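Local coordinates for xylanase inhibitor TL-XI (Triticum aestivum, PDB 3G7M), which inhibits xylanases in a noncompetitive manner and belongs to the small thaumatin-like proteins of wheat, a family linked to plant defence, at residues Tyr98-Thr103 and Leu121-Ala126; Pro83-Glu88 and Gly106-Met111. The protein carries 4 engineered substitutions. One frame throughout, in Å; residues are numbered along the deposited sequence.

Contact 1: Tyr98-Thr103 and Leu121-Ala126; sequences YGVTST and LPCRKA
Val100 and Leu121 meet between two strand pieces that run nearly the same way. Strands 98-101 and 121-123 approach to 7.9 Å between axes, with 16° between their directions. Further on the chains draw together, and the CA atoms of Ser102 and Ala126 are 5.0 Å apart. The two strands belong to different sheets, so this is face-to-face packing of the thaumatin-like beta sandwich. The Val100 and Leu121 side chains pass alongside each other, running opposite ways, and Val100 CG1 lies 3.7 Å from Leu121 CD2. Val100 CG1 also packs on Cys123 CB at 3.9 Å. Leu121 CD2 reaches on to the backbone of Tyr98 and Gly99. The Tyr98 ring stands obliquely beside Leu121 CB, and its OH bonds to Asp119 O.

Toward Ser102 the contact turns polar. Ser102 OG donates to Lys125 O at 3.1 Å, with a C=O...donor angle of 131° and the hydroxyl tilted slightly out of the carbonyl plane. The backbone N atoms of Gly127 and Cys128 also bond to this OG. An alanine here would probably leave Lys125 O and the N-H groups of Gly127 and Cys128 without their shared hydroxyl. Ser102 OG also lies 3.4 Å from Cys123 SG, which is tied to Cys128 by a disulfide. Cys123 SG is anti to the backbone N (chi1 -169°), which carries it toward Ser102.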
loop_
_atom_site.group_PDB
_atom_site.type_symbol
_atom_site.label_atom_id
_atom_site.label_comp_id
_atom_site.label_asym_id
_atom_site.label_seq_id
_atom_site.Cartn_x
_atom_site.Cartn_y
_atom_site.Cartn_z
ATOM N N TYR A 98 7.022 4.576 8.132
ATOM C CA TYR A 98 6.040 3.683 7.500
ATOM C C TYR A 98 5.165 2.964 8.537
ATOM O O TYR A 98 5.666 2.350 9.462
ATOM C CB TYR A 98 6.729 2.702 6.532
ATOM C CG TYR A 98 8.002 2.075 7.081
ATOM C CD1 TYR A 98 9.207 2.761 7.074
ATOM C CD2 TYR A 98 7.988 0.798 7.614
ATOM C CE1 TYR A 98 10.341 2.205 7.589
ATOM C CE2 TYR A 98 9.134 0.234 8.146
ATOM C CZ TYR A 98 10.308 0.943 8.128
ATOM O OH TYR A 98 11.462 0.380 8.648
ATOM N N GLY A 99 3.851 3.081 8.398
ATOM C CA GLY A 99 2.915 2.520 9.371
ATOM C C GLY A 99 1.805 1.776 8.672
ATOM O O GLY A 99 1.636 1.892 7.463
ATOM N N VAL A 100 1.051 0.989 9.424
ATOM C CA VAL A 100 0.087 0.111 8.804
ATOM C C VAL A 100 -0.966 -0.153 9.824
ATOM O O VAL A 100 -0.690 -0.121 11.018
ATOM C CB VAL A 100 0.782 -1.236 8.307
ATOM C CG1 VAL A 100 1.343 -2.068 9.485
ATOM C CG2 VAL A 100 -0.148 -2.090 7.370
ATOM N N THR A 101 -2.178 -0.417 9.351
ATOM C CA THR A 101 -3.282 -0.879 10.211
ATOM C C THR A 101 -4.103 -2.003 9.597
ATOM O O THR A 101 -4.227 -2.097 8.389
ATOM C CB THR A 101 -4.222 0.267 10.556
ATOM O OG1 THR A 101 -5.311 -0.250 11.357
ATOM C CG2 THR A 101 -4.776 0.922 9.299
ATOM N N SER A 102 -4.674 -2.854 10.430
ATOM C CA SER A 102 -5.644 -3.836 9.953
ATOM C C SER A 102 -6.841 -3.836 10.925
ATOM O O SER A 102 -7.483 -4.855 11.179
ATOM C CB SER A 102 -4.982 -5.196 9.787
ATOM O OG SER A 102 -4.574 -5.673 11.043
ATOM N N THR A 103 -7.141 -2.663 11.463
ATOM C CA THR A 103 -8.249 -2.546 12.366
ATOM C C THR A 103 -9.196 -1.448 11.917
ATOM O O THR A 103 -10.418 -1.551 12.125
ATOM C CB THR A 103 -7.771 -2.334 13.812
ATOM O OG1 THR A 103 -6.629 -3.161 14.037
ATOM C CG2 THR A 103 -8.862 -2.717 14.849
ATOM N N LEU A 121 8.166 -4.118 9.873
ATOM C CA LEU A 121 6.842 -3.908 10.469
ATOM C C LEU A 121 5.794 -4.886 9.903
ATOM O O LEU A 121 5.277 -4.646 8.827
ATOM C CB LEU A 121 6.390 -2.468 10.228
ATOM C CG LEU A 121 5.157 -1.975 10.994
ATOM C CD1 LEU A 121 5.449 -1.783 12.473
ATOM C CD2 LEU A 121 4.658 -0.690 10.408
ATOM N N PRO A 122 5.490 -5.996 10.623
ATOM C CA PRO A 122 4.561 -6.999 10.109
ATOM C C PRO A 122 3.091 -6.659 10.370
ATOM O O PRO A 122 2.763 -5.996 11.366
ATOM C CB PRO A 122 4.929 -8.262 10.891
ATOM C CG PRO A 122 5.440 -7.768 12.182
ATOM C CD PRO A 122 6.002 -6.366 11.956
ATOM N N CYS A 123 2.234 -7.137 9.462
ATOM C CA CYS A 123 0.783 -7.102 9.593
ATOM C C CYS A 123 0.138 -8.270 8.827
ATOM O O CYS A 123 -0.297 -8.108 7.679
ATOM C CB CYS A 123 0.247 -5.774 9.081
ATOM S SG CYS A 123 -1.513 -5.547 9.499
ATOM N N ARG A 124 0.077 -9.441 9.465
ATOM C CA ARG A 124 -0.255 -10.695 8.758
ATOM C C ARG A 124 -1.676 -11.227 8.930
ATOM O O ARG A 124 -2.153 -12.006 8.100
ATOM C CB ARG A 124 0.798 -11.756 9.058
ATOM C CG ARG A 124 2.175 -11.322 8.510
ATOM C CD ARG A 124 3.256 -12.292 8.863
ATOM N NE ARG A 124 4.532 -11.820 8.316
ATOM C CZ ARG A 124 5.687 -12.491 8.365
ATOM N NH1 ARG A 124 5.771 -13.699 8.954
ATOM N NH2 ARG A 124 6.775 -11.944 7.831
ATOM N N LYS A 125 -2.349 -10.770 9.992
ATOM C CA LYS A 125 -3.776 -10.958 10.157
ATOM C C LYS A 125 -4.438 -9.668 10.700
ATOM O O LYS A 125 -3.770 -8.672 10.943
ATOM C CB LYS A 125 -4.022 -12.163 11.052
ATOM C CG LYS A 125 -5.339 -12.894 10.699
ATOM C CD LYS A 125 -5.950 -13.572 11.947
ATOM C CE LYS A 125 -7.279 -14.327 11.668
ATOM N NZ LYS A 125 -7.805 -15.084 12.916
ATOM N N ALA A 126 -5.753 -9.681 10.876
ATOM C CA ALA A 126 -6.466 -8.516 11.380
ATOM C C ALA A 126 -6.092 -8.245 12.841
ATOM O O ALA A 126 -6.009 -9.170 13.678
ATOM C CB ALA A 126 -7.983 -8.721 11.228
#

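Contact 2: Pro83-Glu88 and Gly106-Met111; sequences PTTMAE and GFNVPM. Engineered in segment 83-88: Thr84 (natural residue Val). Engineered in segment 106-111: Val109 (natural residue Leu).
Asn108 and Thr85 carry most of the polar side of this contact. Asn108 OD1 accepts from Thr85 N at 2.7 Å, with the donor 46° above the carbonyl plane. The N-H...acceptor angle is 153°. The same OD1 takes a weak bond from the N of Val109, an engineered residue. Asn108 CG sits between the backbone N and the carbonyl carbon (chi1 66°), which brings CG up to Thr84 CA and Thr85 N. Its ND2 bonds to Gly50 O, so both ends of the amide are engaged. Thr85 OG1 lies 2.8 Å from Val109 O and 3.1 Å from Asn108 OD1. Its single proton can serve either acceptor. Thr85 OG1 also lies obliquely to the Phe107 ring, 3.4 Å from Phe107 CD2.

In the thaumatin-like fold, these bonds join the 83-88 chain, which runs on in strand 86-91 of one sheet, to the loop that leads into strand 111-115 of the other. One water bridges two carbonyls, donating to Gly106 O and to the O of Thr84, also engineered.

Apolar packing involves Thr85, Ala87 and Met111. The Thr85 and Met111 side chains meet tip to tip, with Thr85 CG2 3.6 Å from Met111 SD. The sulfur also touches Ala87 CB at 3.8 Å.

Pro83, which follows a cis peptide bond, rests its CB against the Phe107 backbone. At Gly106 the backbone angles alone call for glycine, and a CB would probably also collide with Pro83 CB.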
loop_
_atom_site.group_PDB
_atom_site.type_symbol
_atom_site.label_atom_id
_atom_site.label_comp_id
_atom_site.label_asym_id
_atom_site.label_seq_id
_atom_site.Cartn_x
_atom_site.Cartn_y
_atom_site.Cartn_z
ATOM N N PRO A 83 -13.536 -4.733 3.448
ATOM C CA PRO A 83 -12.364 -4.584 4.257
ATOM C C PRO A 83 -11.173 -4.268 3.389
ATOM O O PRO A 83 -11.173 -4.588 2.179
ATOM C CB PRO A 83 -12.215 -5.971 4.869
ATOM C CG PRO A 83 -12.797 -6.922 3.853
ATOM C CD PRO A 83 -13.694 -6.129 2.964
ATOM N N THR A 84 -10.172 -3.642 3.998
ATOM C CA THR A 84 -8.888 -3.432 3.341
ATOM C C THR A 84 -7.768 -3.103 4.316
ATOM O O THR A 84 -7.972 -2.374 5.290
ATOM C CB THR A 84 -8.950 -2.331 2.269
ATOM O OG1 THR A 84 -7.620 -2.094 1.780
ATOM C CG2 THR A 84 -9.570 -1.013 2.809
ATOM N N THR A 85 -6.588 -3.645 4.051
ATOM C CA THR A 85 -5.413 -3.391 4.876
ATOM C C THR A 85 -4.774 -2.098 4.405
ATOM O O THR A 85 -4.535 -1.950 3.210
ATOM C CB THR A 85 -4.404 -4.520 4.740
ATOM O OG1 THR A 85 -5.061 -5.763 5.121
ATOM C CG2 THR A 85 -3.203 -4.276 5.648
ATOM N N MET A 86 -4.536 -1.158 5.335
ATOM C CA MET A 86 -4.019 0.191 5.020
ATOM C C MET A 86 -2.612 0.474 5.513
ATOM O O MET A 86 -2.345 0.555 6.745
ATOM C CB MET A 86 -4.927 1.275 5.561
ATOM C CG MET A 86 -5.948 1.735 4.588
ATOM S SD MET A 86 -5.196 2.630 3.230
ATOM C CE MET A 86 -6.651 3.573 2.710
ATOM N N ALA A 87 -1.721 0.646 4.524
ATOM C CA ALA A 87 -0.374 1.056 4.795
ATOM C C ALA A 87 -0.209 2.555 4.508
ATOM O O ALA A 87 -0.736 3.069 3.503
ATOM C CB ALA A 87 0.548 0.268 3.957
ATOM N N GLU A 88 0.511 3.249 5.402
ATOM C CA GLU A 88 0.803 4.696 5.283
ATOM C C GLU A 88 2.311 4.950 5.255
ATOM O O GLU A 88 3.054 4.453 6.090
ATOM C CB GLU A 88 0.172 5.461 6.459
ATOM C CG GLU A 88 -0.355 6.847 6.146
ATOM C CD GLU A 88 0.616 7.953 6.497
ATOM O OE1 GLU A 88 0.176 9.011 6.999
ATOM O OE2 GLU A 88 1.820 7.805 6.206
ATOM N N GLY A 106 -10.491 -2.689 8.367
ATOM C CA GLY A 106 -10.596 -4.151 8.287
ATOM C C GLY A 106 -9.301 -4.795 7.839
ATOM O O GLY A 106 -8.228 -4.212 8.003
ATOM N N PHE A 107 -9.403 -5.991 7.252
ATOM C CA PHE A 107 -8.241 -6.727 6.768
ATOM C C PHE A 107 -8.597 -7.526 5.552
ATOM O O PHE A 107 -9.582 -8.269 5.573
ATOM C CB PHE A 107 -7.769 -7.676 7.848
ATOM C CG PHE A 107 -6.660 -8.577 7.430
ATOM C CD1 PHE A 107 -6.923 -9.850 6.931
ATOM C CD2 PHE A 107 -5.357 -8.167 7.556
ATOM C CE1 PHE A 107 -5.908 -10.680 6.544
ATOM C CE2 PHE A 107 -4.335 -8.995 7.179
ATOM C CZ PHE A 107 -4.607 -10.256 6.673
ATOM N N ASN A 108 -7.789 -7.395 4.495
ATOM C CA ASN A 108 -7.990 -8.172 3.262
ATOM C C ASN A 108 -6.785 -8.944 2.813
ATOM O O ASN A 108 -6.894 -10.101 2.458
ATOM C CB ASN A 108 -8.491 -7.294 2.111
ATOM C CG ASN A 108 -7.480 -6.272 1.662
ATOM O OD1 ASN A 108 -6.660 -5.813 2.440
ATOM N ND2 ASN A 108 -7.545 -5.900 0.394
ATOM N N VAL A 109 -5.637 -8.289 2.824
ATOM C CA VAL A 109 -4.399 -8.891 2.358
ATOM C C VAL A 109 -3.349 -8.658 3.486
ATOM O O VAL A 109 -3.228 -7.544 4.006
ATOM C CB VAL A 109 -3.952 -8.354 0.899
ATOM C CG1 VAL A 109 -2.728 -9.033 0.438
ATOM C CG2 VAL A 109 -5.005 -8.581 -0.199
ATOM N N PRO A 110 -2.617 -9.723 3.911
ATOM C CA PRO A 110 -1.503 -9.537 4.902
ATOM C C PRO A 110 -0.348 -8.694 4.351
ATOM O O PRO A 110 0.050 -8.851 3.189
ATOM C CB PRO A 110 -1.035 -10.968 5.183
ATOM C CG PRO A 110 -1.601 -11.805 4.015
ATOM C CD PRO A 110 -2.869 -11.155 3.621
ATOM N N MET A 111 0.186 -7.801 5.166
ATOM C CA MET A 111 1.239 -6.937 4.677
ATOM C C MET A 111 2.518 -7.006 5.488
ATOM O O MET A 111 2.502 -7.318 6.669
ATOM C CB MET A 111 0.755 -5.500 4.644
ATOM C CG MET A 111 -0.109 -5.134 3.480
ATOM S SD MET A 111 -0.449 -3.366 3.544
ATOM C CE MET A 111 -1.675 -3.313 2.236
HETATM O O HOH W 1 -7.689 -1.621 7.824
#

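In the fold
Both contacts join the two sheets of the sandwich, and their centres are about 7 Å apart. Strands 86-91 and 95-101 are neighbours in one sheet, and Gly99 O probably bonds to Glu88 N there. Strands 111-115 and 121-123 are neighbours in the other, where Cys123 O probably bonds to Met111 N. Each contact is partly buried. Contact 1 is apolar along its strands and polar where the buried Ser102 meets the exposed 125-126 chain. Contact 2 lies nearer the centre of the chain, with no exposed residue among those that touch. Its polar part is held by an asparagine, a threonine and a water. Val100 of contact 1 touches Thr85 and Met111 of contact 2, linking their apolar parts.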